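Local coordinates for protein mandelate racemase / muconate lactonizing enzyme (PDB 2POD) that is of unconfirmed function but belongs to the enolase superfamily, binds a metal ion in its barrel domain and may act as a lyase, at residues Y120-Y128 / E347-G355; I296-R306 / T325-L336. All coordinates share one frame; numbering follows the deposited sequence.

Contact 1: residues Y120-Y128 / E347-G355; sequences YNTCAGPHY and ESVRAFYDG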
ATOM      1  N   TYR B 120     -36.413   3.990 -13.801  1.00 43.51           N
ATOM      2  CA  TYR B 120     -35.951   5.253 -14.360  1.00 43.63           C
ATOM      3  C   TYR B 120     -35.944   5.157 -15.871  1.00 45.07           C
ATOM      4  O   TYR B 120     -35.754   4.072 -16.427  1.00 47.57           O
ATOM      5  CB  TYR B 120     -34.564   5.648 -13.819  1.00 44.12           C
ATOM      6  CG  TYR B 120     -33.365   4.909 -14.384  1.00 42.78           C
ATOM      7  CD1 TYR B 120     -32.629   5.434 -15.453  1.00 40.04           C
ATOM      8  CD2 TYR B 120     -32.946   3.698 -13.831  1.00 39.96           C
ATOM      9  CE1 TYR B 120     -31.522   4.754 -15.972  1.00 44.01           C
ATOM     10  CE2 TYR B 120     -31.832   3.017 -14.335  1.00 38.56           C
ATOM     11  CZ  TYR B 120     -31.132   3.548 -15.408  1.00 45.85           C
ATOM     12  OH  TYR B 120     -30.031   2.886 -15.905  1.00 41.96           O
ATOM     13  N   ASN B 121     -36.151   6.292 -16.534  1.00 48.69           N
ATOM     14  CA  ASN B 121     -36.291   6.299 -17.986  1.00 49.41           C
ATOM     15  C   ASN B 121     -35.020   6.696 -18.698  1.00 49.48           C
ATOM     16  O   ASN B 121     -34.536   7.819 -18.563  1.00 51.15           O
ATOM     17  CB  ASN B 121     -37.464   7.167 -18.446  1.00 51.25           C
ATOM     18  CG  ASN B 121     -37.928   6.813 -19.849  1.00 50.84           C
ATOM     19  OD1 ASN B 121     -38.564   5.781 -20.064  1.00 48.52           O
ATOM     20  ND2 ASN B 121     -37.594   7.660 -20.816  1.00 45.29           N
ATOM     21  N   THR B 122     -34.471   5.755 -19.453  1.00 50.31           N
ATOM     22  CA  THR B 122     -33.381   6.055 -20.361  1.00 50.35           C
ATOM     23  C   THR B 122     -33.970   6.729 -21.604  1.00 53.65           C
ATOM     24  O   THR B 122     -34.686   6.099 -22.390  1.00 50.71           O
ATOM     25  CB  THR B 122     -32.585   4.773 -20.686  1.00 52.61           C
ATOM     26  OG1 THR B 122     -31.942   4.320 -19.493  1.00 51.20           O
ATOM     27  CG2 THR B 122     -31.526   5.005 -21.756  1.00 47.14           C
ATOM     28  N   CYS B 123     -33.670   8.017 -21.756  1.00 53.85           N
ATOM     29  CA  CYS B 123     -34.283   8.870 -22.772  1.00 55.00           C
ATOM     30  C   CYS B 123     -33.718   8.615 -24.174  1.00 58.16           C
ATOM     31  O   CYS B 123     -33.104   9.498 -24.778  1.00 55.43           O
ATOM     32  CB  CYS B 123     -34.129  10.346 -22.390  1.00 52.18           C
ATOM     33  SG  CYS B 123     -34.839  10.784 -20.781  1.00 60.63           S
ATOM     34  N   ALA B 124     -33.918   7.395 -24.669  1.00 64.58           N
ATOM     35  CA  ALA B 124     -33.639   7.033 -26.058  1.00 68.16           C
ATOM     36  C   ALA B 124     -34.876   7.256 -26.922  1.00 73.75           C
ATOM     37  O   ALA B 124     -36.009   7.190 -26.431  1.00 74.21           O
ATOM     38  CB  ALA B 124     -33.197   5.581 -26.141  1.00 65.60           C
ATOM     39  N   GLY B 125     -34.651   7.517 -28.208  1.00 78.64           N
ATOM     40  CA  GLY B 125     -35.719   7.473 -29.206  1.00 83.31           C
ATOM     41  C   GLY B 125     -36.051   6.054 -29.644  1.00 87.39           C
ATOM     42  O   GLY B 125     -35.270   5.129 -29.390  1.00 86.15           O
ATOM     43  N   PRO B 126     -37.215   5.875 -30.305  1.00 90.09           N
ATOM     44  CA  PRO B 126     -37.705   4.576 -30.789  1.00 92.33           C
ATOM     45  C   PRO B 126     -36.833   3.929 -31.871  1.00 93.76           C
ATOM     46  O   PRO B 126     -36.141   4.631 -32.615  1.00 92.98           O
ATOM     47  CB  PRO B 126     -39.091   4.912 -31.360  1.00 92.50           C
ATOM     48  CG  PRO B 126     -39.461   6.223 -30.752  1.00 90.44           C
ATOM     49  CD  PRO B 126     -38.169   6.956 -30.611  1.00 90.64           C
ATOM     50  N   HIS B 127     -36.872   2.598 -31.933  1.00 96.98           N
ATOM     51  CA  HIS B 127     -36.353   1.826 -33.071  1.00100.24           C
ATOM     52  C   HIS B 127     -37.457   1.622 -34.117  1.00102.44           C
ATOM     53  O   HIS B 127     -38.558   2.158 -33.955  1.00102.51           O
ATOM     54  CB  HIS B 127     -35.802   0.474 -32.587  1.00100.19           C
ATOM     55  CG  HIS B 127     -34.714  -0.086 -33.452  1.00102.41           C
ATOM     56  ND1 HIS B 127     -33.436   0.435 -33.475  1.00108.55           N
ATOM     57  CD2 HIS B 127     -34.713  -1.122 -34.326  1.00101.54           C
ATOM     58  CE1 HIS B 127     -32.696  -0.256 -34.326  1.00108.35           C
ATOM     59  NE2 HIS B 127     -33.448  -1.207 -34.856  1.00103.91           N
ATOM     60  N   TYR B 128     -37.153   0.823 -35.156  1.00105.67           N
ATOM     61  CA  TYR B 128     -37.738   0.928 -36.507  1.00107.01           C
ATOM     62  C   TYR B 128     -37.580   2.316 -37.162  1.00106.31           C
ATOM     63  O   TYR B 128     -36.696   2.513 -38.019  1.00105.58           O
ATOM     64  CB  TYR B 128     -39.175   0.359 -36.607  1.00108.58           C
ATOM     65  CG  TYR B 128     -40.291   1.359 -36.893  1.00109.81           C
ATOM     66  CD1 TYR B 128     -40.935   2.034 -35.855  1.00110.25           C
ATOM     67  CD2 TYR B 128     -40.732   1.593 -38.200  1.00112.06           C
ATOM     68  CE1 TYR B 128     -41.963   2.939 -36.106  1.00113.02           C
ATOM     69  CE2 TYR B 128     -41.762   2.500 -38.462  1.00111.94           C
ATOM     70  CZ  TYR B 128     -42.373   3.165 -37.408  1.00113.17           C
ATOM     71  OH  TYR B 128     -43.391   4.059 -37.656  1.00110.44           O
ATOM     72  N   GLU B 347     -33.691   0.052 -14.919  1.00 52.08           N
ATOM     73  CA  GLU B 347     -33.747   0.726 -16.224  1.00 52.41           C
ATOM     74  C   GLU B 347     -34.930   0.246 -17.063  1.00 52.06           C
ATOM     75  O   GLU B 347     -35.161  -0.956 -17.188  1.00 50.59           O
ATOM     76  CB  GLU B 347     -32.435   0.500 -16.985  1.00 49.44           C
ATOM     77  CG  GLU B 347     -32.318   1.227 -18.323  1.00 51.67           C
ATOM     78  CD  GLU B 347     -30.874   1.403 -18.781  1.00 64.51           C
ATOM     79  OE1 GLU B 347     -29.951   1.057 -18.015  1.00 65.31           O
ATOM     80  OE2 GLU B 347     -30.659   1.906 -19.906  1.00 67.47           O
ATOM     81  N   SER B 348     -35.680   1.198 -17.606  1.00 49.47           N
ATOM     82  CA  SER B 348     -36.641   0.925 -18.666  1.00 49.76           C
ATOM     83  C   SER B 348     -36.702   2.098 -19.642  1.00 52.14           C
ATOM     84  O   SER B 348     -36.319   3.225 -19.302  1.00 52.00           O
ATOM     85  CB  SER B 348     -38.024   0.650 -18.074  1.00 49.98           C
ATOM     86  OG  SER B 348     -38.615   1.840 -17.566  1.00 46.33           O
ATOM     87  N   VAL B 349     -37.170   1.821 -20.857  1.00 51.00           N
ATOM     88  CA  VAL B 349     -37.323   2.841 -21.898  1.00 50.97           C
ATOM     89  C   VAL B 349     -38.777   2.848 -22.381  1.00 51.20           C
ATOM     90  O   VAL B 349     -39.247   1.860 -22.938  1.00 50.33           O
ATOM     91  CB  VAL B 349     -36.371   2.572 -23.095  1.00 50.64           C
ATOM     92  CG1 VAL B 349     -36.424   3.713 -24.102  1.00 54.17           C
ATOM     93  CG2 VAL B 349     -34.951   2.392 -22.616  1.00 52.97           C
ATOM     94  N   ARG B 350     -39.481   3.956 -22.157  1.00 50.90           N
ATOM     95  CA  ARG B 350     -40.922   4.022 -22.422  1.00 53.87           C
ATOM     96  C   ARG B 350     -41.301   3.892 -23.898  1.00 56.85           C
ATOM     97  O   ARG B 350     -42.320   3.282 -24.226  1.00 52.36           O
ATOM     98  CB  ARG B 350     -41.572   5.244 -21.759  1.00 53.63           C
ATOM     99  CG  ARG B 350     -41.017   6.585 -22.204  1.00 53.54           C
ATOM    100  CD  ARG B 350     -41.692   7.734 -21.489  1.00 53.72           C
ATOM    101  NE  ARG B 350     -41.323   9.005 -22.108  1.00 54.09           N
ATOM    102  CZ  ARG B 350     -41.944  10.162 -21.897  1.00 55.17           C
ATOM    103  NH1 ARG B 350     -42.976  10.233 -21.067  1.00 43.61           N
ATOM    104  NH2 ARG B 350     -41.525  11.252 -22.523  1.00 54.96           N
ATOM    105  N   ALA B 351     -40.445   4.418 -24.777  1.00 59.15           N
ATOM    106  CA  ALA B 351     -40.556   4.216 -26.230  1.00 61.66           C
ATOM    107  C   ALA B 351     -40.412   2.754 -26.666  1.00 63.67           C
ATOM    108  O   ALA B 351     -40.752   2.400 -27.798  1.00 65.65           O
ATOM    109  CB  ALA B 351     -39.536   5.083 -26.959  1.00 59.49           C
ATOM    110  N   PHE B 352     -39.899   1.914 -25.772  1.00 64.82           N
ATOM    111  CA  PHE B 352     -39.681   0.506 -26.075  1.00 65.74           C
ATOM    112  C   PHE B 352     -40.873  -0.316 -25.579  1.00 64.64           C
ATOM    113  O   PHE B 352     -41.486  -1.049 -26.361  1.00 61.19           O
ATOM    114  CB  PHE B 352     -38.376   0.009 -25.434  1.00 67.24           C
ATOM    115  CG  PHE B 352     -37.115   0.393 -26.181  1.00 69.16           C
ATOM    116  CD1 PHE B 352     -37.061   1.523 -27.000  1.00 63.40           C
ATOM    117  CD2 PHE B 352     -35.961  -0.377 -26.033  1.00 73.38           C
ATOM    118  CE1 PHE B 352     -35.889   1.865 -27.674  1.00 63.62           C
ATOM    119  CE2 PHE B 352     -34.780  -0.038 -26.701  1.00 70.28           C
ATOM    120  CZ  PHE B 352     -34.747   1.086 -27.523  1.00 65.35           C
ATOM    121  N   TYR B 353     -41.208  -0.177 -24.291  1.00 62.62           N
ATOM    122  CA  TYR B 353     -42.299  -0.954 -23.689  1.00 62.75           C
ATOM    123  C   TYR B 353     -43.731  -0.519 -24.022  1.00 62.76           C
ATOM    124  O   TYR B 353     -44.644  -1.347 -23.999  1.00 61.64           O
ATOM    125  CB  TYR B 353     -42.096  -1.214 -22.181  1.00 57.63           C
ATOM    126  CG  TYR B 353     -42.122   0.009 -21.285  1.00 61.56           C
ATOM    127  CD1 TYR B 353     -43.319   0.664 -20.982  1.00 58.49           C
ATOM    128  CD2 TYR B 353     -40.952   0.491 -20.707  1.00 60.57           C
ATOM    129  CE1 TYR B 353     -43.342   1.780 -20.158  1.00 54.58           C
ATOM    130  CE2 TYR B 353     -40.967   1.605 -19.878  1.00 54.10           C
ATOM    131  CZ  TYR B 353     -42.160   2.246 -19.611  1.00 56.37           C
ATOM    132  OH  TYR B 353     -42.171   3.348 -18.790  1.00 53.04           O
ATOM    133  N   ASP B 354     -43.928   0.767 -24.312  1.00 64.74           N
ATOM    134  CA  ASP B 354     -45.183   1.223 -24.932  1.00 69.18           C
ATOM    135  C   ASP B 354     -45.124   1.122 -26.459  1.00 69.99           C
ATOM    136  O   ASP B 354     -46.155   1.199 -27.131  1.00 75.50           O
ATOM    137  CB  ASP B 354     -45.556   2.654 -24.512  1.00 68.23           C
ATOM    138  CG  ASP B 354     -45.584   2.849 -22.997  1.00 75.63           C
ATOM    139  OD1 ASP B 354     -46.304   2.108 -22.290  1.00 73.93           O
ATOM    140  OD2 ASP B 354     -44.891   3.771 -22.512  1.00 85.32           O
ATOM    141  N   GLY B 355     -43.920   0.941 -26.996  1.00 66.09           N
ATOM    142  CA  GLY B 355     -43.713   0.866 -28.436  1.00 64.24           C
ATOM    143  C   GLY B 355     -43.483  -0.544 -28.941  1.00 64.08           C
ATOM    144  O   GLY B 355     -44.364  -1.399 -28.834  1.00 66.05           O
TER
HETATM  145  O   HOH W   1     -38.041   6.608 -23.996  1.00 52.22           O
HETATM  146  O   HOH W   2     -39.599   4.257 -18.188  1.00 53.12           O
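Tyr120 and Thr122 meet Glu347 where strand 117-122 runs parallel to strand 346-348, the pairing of first and last parallel strands that closes the modified TIM barrel of the enolase superfamily. Ser348 supplies both backbone bonds: its N donates to Tyr120 O, and its O accepts from Thr122 N at 3.1 Å, while the CA-H of Asn121 also points at Ser348 O. On the face carrying Tyr120 and Glu347, the glutamate leaves its strand with CG anti to the backbone N (chi1 -176°) and runs on extended, which brings OE1 to Tyr120 OH and OE2 to Thr122 OG1. Thr122 OG1 donates to Glu347 OE2 over 2.8 Å, arriving from well above the carboxylate plane. Tyr120 OH stands 2.8 Å from Glu347 OE1, its ring tilted 44° to the carboxylate, and its hydroxyl is also hydrogen-bonded to Lys176 NZ. A bound sodium ion lies about 5 Å from the Glu347 side chain.

Beyond the strands, Asn121 addresses the start of helix 350-356. Its OD1 uses an in-plane lone pair to accept from Arg350 N at 2.9 Å, with Arg350 CG packed close by; the guanidinium goes on to salt bridges with Asp152 and Asp166. Val349 CG1 sits above one face of the Phe352 ring, toward its rim, and approaches Ala124 CB, and Pro126 CG rests on Ala351 CB at 4.0 Å. Ser348 OG hydrogen-bonds Thr119 OG1 and a water that also bonds Tyr353 OH and donates to Asn121 OD1 over 2.6 Å.

Contact 2: residues I296-R306 / T325-L336; sequences ISWCGGLSEAR and TGPVVLTASTHL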
ATOM      1  N   ILE B 296     -27.556  -8.417 -17.697  1.00 39.50           N
ATOM      2  CA  ILE B 296     -27.627  -9.885 -17.632  1.00 39.80           C
ATOM      3  C   ILE B 296     -27.377 -10.633 -18.947  1.00 40.06           C
ATOM      4  O   ILE B 296     -27.000 -11.800 -18.933  1.00 46.69           O
ATOM      5  CB  ILE B 296     -28.865 -10.446 -16.840  1.00 40.77           C
ATOM      6  CG1 ILE B 296     -30.050 -10.789 -17.748  1.00 41.62           C
ATOM      7  CG2 ILE B 296     -29.206  -9.597 -15.608  1.00 34.79           C
ATOM      8  CD1 ILE B 296     -30.910  -9.636 -18.150  1.00 52.00           C
ATOM      9  N   SER B 297     -27.546  -9.955 -20.078  1.00 40.35           N
ATOM     10  CA  SER B 297     -27.211 -10.549 -21.364  1.00 42.66           C
ATOM     11  C   SER B 297     -25.756 -10.348 -21.798  1.00 43.67           C
ATOM     12  O   SER B 297     -25.329 -10.924 -22.801  1.00 42.87           O
ATOM     13  CB  SER B 297     -28.144 -10.037 -22.447  1.00 45.76           C
ATOM     14  OG  SER B 297     -27.862  -8.683 -22.754  1.00 51.48           O
ATOM     15  N   TRP B 298     -25.005  -9.531 -21.060  1.00 42.51           N
ATOM     16  CA  TRP B 298     -23.605  -9.263 -21.396  1.00 41.52           C
ATOM     17  C   TRP B 298     -22.633  -9.773 -20.342  1.00 42.97           C
ATOM     18  O   TRP B 298     -21.437  -9.845 -20.609  1.00 39.90           O
ATOM     19  CB  TRP B 298     -23.343  -7.763 -21.657  1.00 41.95           C
ATOM     20  CG  TRP B 298     -24.168  -7.146 -22.758  1.00 37.34           C
ATOM     21  CD1 TRP B 298     -24.783  -7.795 -23.793  1.00 37.73           C
ATOM     22  CD2 TRP B 298     -24.462  -5.754 -22.930  1.00 38.81           C
ATOM     23  NE1 TRP B 298     -25.449  -6.896 -24.590  1.00 34.17           N
ATOM     24  CE2 TRP B 298     -25.267  -5.636 -24.086  1.00 32.55           C
ATOM     25  CE3 TRP B 298     -24.128  -4.593 -22.220  1.00 40.00           C
ATOM     26  CZ2 TRP B 298     -25.744  -4.408 -24.546  1.00 39.79           C
ATOM     27  CZ3 TRP B 298     -24.606  -3.366 -22.680  1.00 45.59           C
ATOM     28  CH2 TRP B 298     -25.405  -3.286 -23.832  1.00 44.47           C
ATOM     29  N   CYS B 299     -23.145 -10.115 -19.154  1.00 39.17           N
ATOM     30  CA  CYS B 299     -22.295 -10.328 -17.978  1.00 39.56           C
ATOM     31  C   CYS B 299     -22.094 -11.786 -17.567  1.00 41.23           C
ATOM     32  O   CYS B 299     -21.311 -12.066 -16.668  1.00 45.30           O
ATOM     33  CB  CYS B 299     -22.802  -9.521 -16.785  1.00 41.95           C
ATOM     34  SG  CYS B 299     -24.239 -10.244 -15.945  1.00 42.52           S
ATOM     35  N   GLY B 300     -22.794 -12.712 -18.214  1.00 44.55           N
ATOM     36  CA  GLY B 300     -22.686 -14.130 -17.877  1.00 36.74           C
ATOM     37  C   GLY B 300     -23.998 -14.742 -17.425  1.00 42.40           C
ATOM     38  O   GLY B 300     -24.021 -15.846 -16.883  1.00 47.95           O
ATOM     39  N   GLY B 301     -25.097 -14.031 -17.653  1.00 42.64           N
ATOM     40  CA  GLY B 301     -26.420 -14.605 -17.456  1.00 45.67           C
ATOM     41  C   GLY B 301     -26.947 -14.234 -16.093  1.00 49.18           C
ATOM     42  O   GLY B 301     -26.303 -13.478 -15.363  1.00 52.16           O
ATOM     43  N   LEU B 302     -28.116 -14.766 -15.745  1.00 48.02           N
ATOM     44  CA  LEU B 302     -28.659 -14.592 -14.399  1.00 47.27           C
ATOM     45  C   LEU B 302     -27.773 -15.276 -13.361  1.00 44.05           C
ATOM     46  O   LEU B 302     -27.616 -14.760 -12.264  1.00 47.97           O
ATOM     47  CB  LEU B 302     -30.101 -15.099 -14.302  1.00 43.23           C
ATOM     48  CG  LEU B 302     -31.199 -14.166 -14.821  1.00 51.56           C
ATOM     49  CD1 LEU B 302     -32.474 -14.942 -15.159  1.00 53.05           C
ATOM     50  CD2 LEU B 302     -31.496 -13.046 -13.832  1.00 44.72           C
ATOM     51  N   SER B 303     -27.193 -16.417 -13.739  1.00 40.76           N
ATOM     52  CA  SER B 303     -26.166 -17.115 -12.969  1.00 41.31           C
ATOM     53  C   SER B 303     -25.058 -16.247 -12.384  1.00 40.81           C
ATOM     54  O   SER B 303     -24.807 -16.308 -11.191  1.00 39.46           O
ATOM     55  CB  SER B 303     -25.535 -18.219 -13.804  1.00 43.75           C
ATOM     56  OG  SER B 303     -26.343 -19.369 -13.781  1.00 52.24           O
ATOM     57  N   GLU B 304     -24.397 -15.452 -13.220  1.00 41.78           N
ATOM     58  CA  GLU B 304     -23.366 -14.532 -12.742  1.00 42.35           C
ATOM     59  C   GLU B 304     -23.967 -13.312 -12.051  1.00 42.21           C
ATOM     60  O   GLU B 304     -23.509 -12.914 -10.985  1.00 47.64           O
ATOM     61  CB  GLU B 304     -22.419 -14.114 -13.875  1.00 39.95           C
ATOM     62  CG  GLU B 304     -21.471 -15.216 -14.348  1.00 40.98           C
ATOM     63  CD  GLU B 304     -20.436 -15.638 -13.295  1.00 44.65           C
ATOM     64  OE1 GLU B 304     -20.044 -16.824 -13.285  1.00 50.15           O
ATOM     65  OE2 GLU B 304     -20.005 -14.791 -12.483  1.00 46.84           O
ATOM     66  N   ALA B 305     -25.009 -12.744 -12.647  1.00 42.72           N
ATOM     67  CA  ALA B 305     -25.668 -11.549 -12.113  1.00 39.03           C
ATOM     68  C   ALA B 305     -26.332 -11.710 -10.743  1.00 37.40           C
ATOM     69  O   ALA B 305     -26.389 -10.739  -9.986  1.00 41.89           O
ATOM     70  CB  ALA B 305     -26.656 -10.979 -13.131  1.00 36.18           C
ATOM     71  N   ARG B 306     -26.846 -12.910 -10.441  1.00 37.37           N
ATOM     72  CA  ARG B 306     -27.202 -13.331  -9.053  1.00 40.51           C
ATOM     73  C   ARG B 306     -26.107 -12.933  -8.073  1.00 39.44           C
ATOM     74  O   ARG B 306     -26.367 -12.342  -7.031  1.00 41.92           O
ATOM     75  CB  ARG B 306     -27.225 -14.860  -8.946  1.00 40.03           C
ATOM     76  CG  ARG B 306     -28.508 -15.542  -9.162  1.00 39.49           C
ATOM     77  CD  ARG B 306     -28.214 -16.899  -9.790  1.00 29.90           C
ATOM     78  NE  ARG B 306     -27.999 -17.961  -8.813  1.00 40.07           N
ATOM     79  CZ  ARG B 306     -27.352 -19.096  -9.066  1.00 55.01           C
ATOM     80  NH1 ARG B 306     -26.832 -19.328 -10.274  1.00 54.92           N
ATOM     81  NH2 ARG B 306     -27.215 -20.004  -8.107  1.00 37.57           N
ATOM     82  N   THR B 325     -32.689  -2.490 -24.052  1.00 53.41           N
ATOM     83  CA  THR B 325     -32.483  -3.474 -25.119  1.00 53.76           C
ATOM     84  C   THR B 325     -33.773  -4.228 -25.441  1.00 52.62           C
ATOM     85  O   THR B 325     -34.811  -3.601 -25.621  1.00 56.03           O
ATOM     86  CB  THR B 325     -31.301  -4.436 -24.837  1.00 54.34           C
ATOM     87  OG1 THR B 325     -31.503  -5.101 -23.586  1.00 55.84           O
ATOM     88  CG2 THR B 325     -29.978  -3.677 -24.801  1.00 59.98           C
ATOM     89  N   GLY B 326     -33.712  -5.554 -25.521  1.00 51.15           N
ATOM     90  CA  GLY B 326     -34.893  -6.353 -25.845  1.00 54.18           C
ATOM     91  C   GLY B 326     -35.824  -6.610 -24.665  1.00 52.90           C
ATOM     92  O   GLY B 326     -35.440  -6.381 -23.514  1.00 53.85           O
ATOM     93  N   PRO B 327     -37.063  -7.080 -24.947  1.00 49.22           N
ATOM     94  CA  PRO B 327     -38.083  -7.301 -23.916  1.00 44.20           C
ATOM     95  C   PRO B 327     -37.773  -8.417 -22.917  1.00 43.29           C
ATOM     96  O   PRO B 327     -38.198  -8.332 -21.760  1.00 43.90           O
ATOM     97  CB  PRO B 327     -39.335  -7.651 -24.731  1.00 45.39           C
ATOM     98  CG  PRO B 327     -38.816  -8.177 -26.010  1.00 42.42           C
ATOM     99  CD  PRO B 327     -37.586  -7.381 -26.293  1.00 43.26           C
ATOM    100  N   VAL B 328     -37.052  -9.451 -23.353  1.00 42.38           N
ATOM    101  CA  VAL B 328     -36.762 -10.598 -22.491  1.00 43.36           C
ATOM    102  C   VAL B 328     -35.734 -10.218 -21.432  1.00 44.86           C
ATOM    103  O   VAL B 328     -35.867 -10.605 -20.265  1.00 44.10           O
ATOM    104  CB  VAL B 328     -36.314 -11.841 -23.302  1.00 45.28           C
ATOM    105  CG1 VAL B 328     -35.695 -12.920 -22.409  1.00 38.73           C
ATOM    106  CG2 VAL B 328     -37.473 -12.399 -24.080  1.00 32.18           C
ATOM    107  N   VAL B 329     -34.739  -9.431 -21.847  1.00 46.40           N
ATOM    108  CA  VAL B 329     -33.748  -8.854 -20.930  1.00 48.57           C
ATOM    109  C   VAL B 329     -34.391  -7.949 -19.875  1.00 49.61           C
ATOM    110  O   VAL B 329     -34.074  -8.072 -18.695  1.00 53.36           O
ATOM    111  CB  VAL B 329     -32.572  -8.171 -21.699  1.00 45.93           C
ATOM    112  CG1 VAL B 329     -31.824  -7.159 -20.841  1.00 44.06           C
ATOM    113  CG2 VAL B 329     -31.614  -9.224 -22.194  1.00 38.37           C
ATOM    114  N   LEU B 330     -35.326  -7.095 -20.295  1.00 47.79           N
ATOM    115  CA  LEU B 330     -36.059  -6.205 -19.378  1.00 48.88           C
ATOM    116  C   LEU B 330     -36.851  -6.985 -18.327  1.00 46.24           C
ATOM    117  O   LEU B 330     -37.004  -6.540 -17.195  1.00 46.99           O
ATOM    118  CB  LEU B 330     -37.007  -5.283 -20.164  1.00 46.02           C
ATOM    119  CG  LEU B 330     -37.568  -3.961 -19.601  1.00 53.44           C
ATOM    120  CD1 LEU B 330     -39.072  -3.955 -19.516  1.00 45.55           C
ATOM    121  CD2 LEU B 330     -36.962  -3.452 -18.296  1.00 49.68           C
ATOM    122  N   THR B 331     -37.343  -8.152 -18.720  1.00 46.41           N
ATOM    123  CA  THR B 331     -38.199  -8.974 -17.880  1.00 45.06           C
ATOM    124  C   THR B 331     -37.356  -9.733 -16.869  1.00 41.86           C
ATOM    125  O   THR B 331     -37.671  -9.739 -15.676  1.00 45.45           O
ATOM    126  CB  THR B 331     -39.001  -9.954 -18.746  1.00 44.84           C
ATOM    127  OG1 THR B 331     -39.676  -9.216 -19.766  1.00 55.95           O
ATOM    128  CG2 THR B 331     -40.008 -10.722 -17.928  1.00 42.74           C
ATOM    129  N   ALA B 332     -36.288 -10.359 -17.365  1.00 40.48           N
ATOM    130  CA  ALA B 332     -35.313 -11.082 -16.551  1.00 41.69           C
ATOM    131  C   ALA B 332     -34.580 -10.189 -15.546  1.00 41.09           C
ATOM    132  O   ALA B 332     -34.321 -10.610 -14.417  1.00 44.19           O
ATOM    133  CB  ALA B 332     -34.316 -11.815 -17.449  1.00 40.10           C
ATOM    134  N   SER B 333     -34.267  -8.959 -15.951  1.00 42.04           N
ATOM    135  CA  SER B 333     -33.645  -7.982 -15.060  1.00 41.34           C
ATOM    136  C   SER B 333     -34.591  -7.586 -13.947  1.00 43.87           C
ATOM    137  O   SER B 333     -34.154  -7.352 -12.815  1.00 49.91           O
ATOM    138  CB  SER B 333     -33.218  -6.719 -15.815  1.00 40.99           C
ATOM    139  OG  SER B 333     -32.470  -7.024 -16.972  1.00 39.14           O
ATOM    140  N   THR B 334     -35.878  -7.492 -14.276  1.00 40.38           N
ATOM    141  CA  THR B 334     -36.903  -7.087 -13.310  1.00 42.07           C
ATOM    142  C   THR B 334     -37.104  -8.175 -12.258  1.00 40.52           C
ATOM    143  O   THR B 334     -37.233  -7.875 -11.073  1.00 46.37           O
ATOM    144  CB  THR B 334     -38.233  -6.709 -14.005  1.00 44.18           C
ATOM    145  OG1 THR B 334     -38.005  -5.615 -14.905  1.00 39.69           O
ATOM    146  CG2 THR B 334     -39.284  -6.291 -12.993  1.00 42.56           C
ATOM    147  N   HIS B 335     -37.082  -9.432 -12.698  1.00 40.79           N
ATOM    148  CA  HIS B 335     -36.911 -10.574 -11.809  1.00 44.07           C
ATOM    149  C   HIS B 335     -35.723 -10.418 -10.845  1.00 44.71           C
ATOM    150  O   HIS B 335     -35.888 -10.598  -9.637  1.00 42.82           O
ATOM    151  CB  HIS B 335     -36.802 -11.875 -12.609  1.00 44.73           C
ATOM    152  CG  HIS B 335     -38.120 -12.409 -13.087  1.00 51.14           C
ATOM    153  ND1 HIS B 335     -38.963 -13.148 -12.283  1.00 52.76           N
ATOM    154  CD2 HIS B 335     -38.729 -12.334 -14.296  1.00 48.64           C
ATOM    155  CE1 HIS B 335     -40.036 -13.496 -12.972  1.00 45.92           C
ATOM    156  NE2 HIS B 335     -39.923 -13.005 -14.193  1.00 45.07           N
ATOM    157  N   LEU B 336     -34.549 -10.056 -11.372  1.00 41.72           N
ATOM    158  CA  LEU B 336     -33.358  -9.809 -10.538  1.00 40.94           C
ATOM    159  C   LEU B 336     -33.554  -8.630  -9.583  1.00 39.16           C
ATOM    160  O   LEU B 336     -33.199  -8.704  -8.404  1.00 44.64           O
ATOM    161  CB  LEU B 336     -32.090  -9.618 -11.404  1.00 40.27           C
ATOM    162  CG  LEU B 336     -30.796  -9.137 -10.715  1.00 41.95           C
ATOM    163  CD1 LEU B 336     -30.206 -10.230  -9.831  1.00 46.38           C
ATOM    164  CD2 LEU B 336     -29.751  -8.622 -11.709  1.00 41.79           C
TER
HETATM  165  O   HOH W   3     -29.655  -6.670 -17.073  1.00 45.06           O
HETATM  166  O   HOH W   4     -29.002  -6.488 -23.239  1.00 45.05           O
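Ile296 and Ser297 of the turn before helix 301-314 face Val329 and Ser333 of helix 327-339, and the two helical segments then run at 34° to one another with their axes 11.2 Å apart at closest approach. Ile296 and Leu336 carry much of the contact. Ile296 CD1 pushes into the helix between Val329 CG1, at 3.8 Å, and Ala332 CB, and also comes close to Ser333 OG, while its CG2 branch goes to Leu336 CD2, the two side chains running alongside in opposing senses. Ser297 lays its CB against Val329 CG2 at 3.6 Å. Both helices follow barrel strands, 289-294 and 319-321; the turn before one helix and the first turns of that helix pack on the next helix, outside the TIM barrel. Farther along, Leu336 has CG anti to its N (chi1 171°), which carries CD2 to Ala305 CB at 4.1 Å and CD1 to Ala305 O. Leu302 CD2 lies over Ala332 O and Leu336 CB. The polar links run through water: one water accepts from Ile296 N and donates to Ser333 OG, each at 2.8 Å. Ser333 OG in turn donates to Val329 O at 2.6 Å, from the face of that carbonyl opposite to Ser333 N. A second water donates to Ser297 OG, itself hydrogen-bonded to Asp295, and reaches Thr325 OG1 at 2.9 Å.

Both contacts belong to the barrel domain, with centres about 17 Å apart. Contact 1 pairs strand 117-122 with strand 346-348, residues distant in sequence, and so joins the beginning of the barrel to its end; the segments of contact 2 come in between, 296-306 before 325-336. Helix 327-339 leads directly into strand 346-348, making it the bridge between the two. They also touch: Leu330 CD2 packs on Glu347 O at 3.3 Å, and Phe352 CD2 lies near Thr325 O. Contact 2 additionally meets strand 31-37 and helix 81-101 of the N-terminal part. A bound sodium ion lies about 6 Å from the Trp298 side chain, consistent with both contacts lying near the metal-binding end of the barrel.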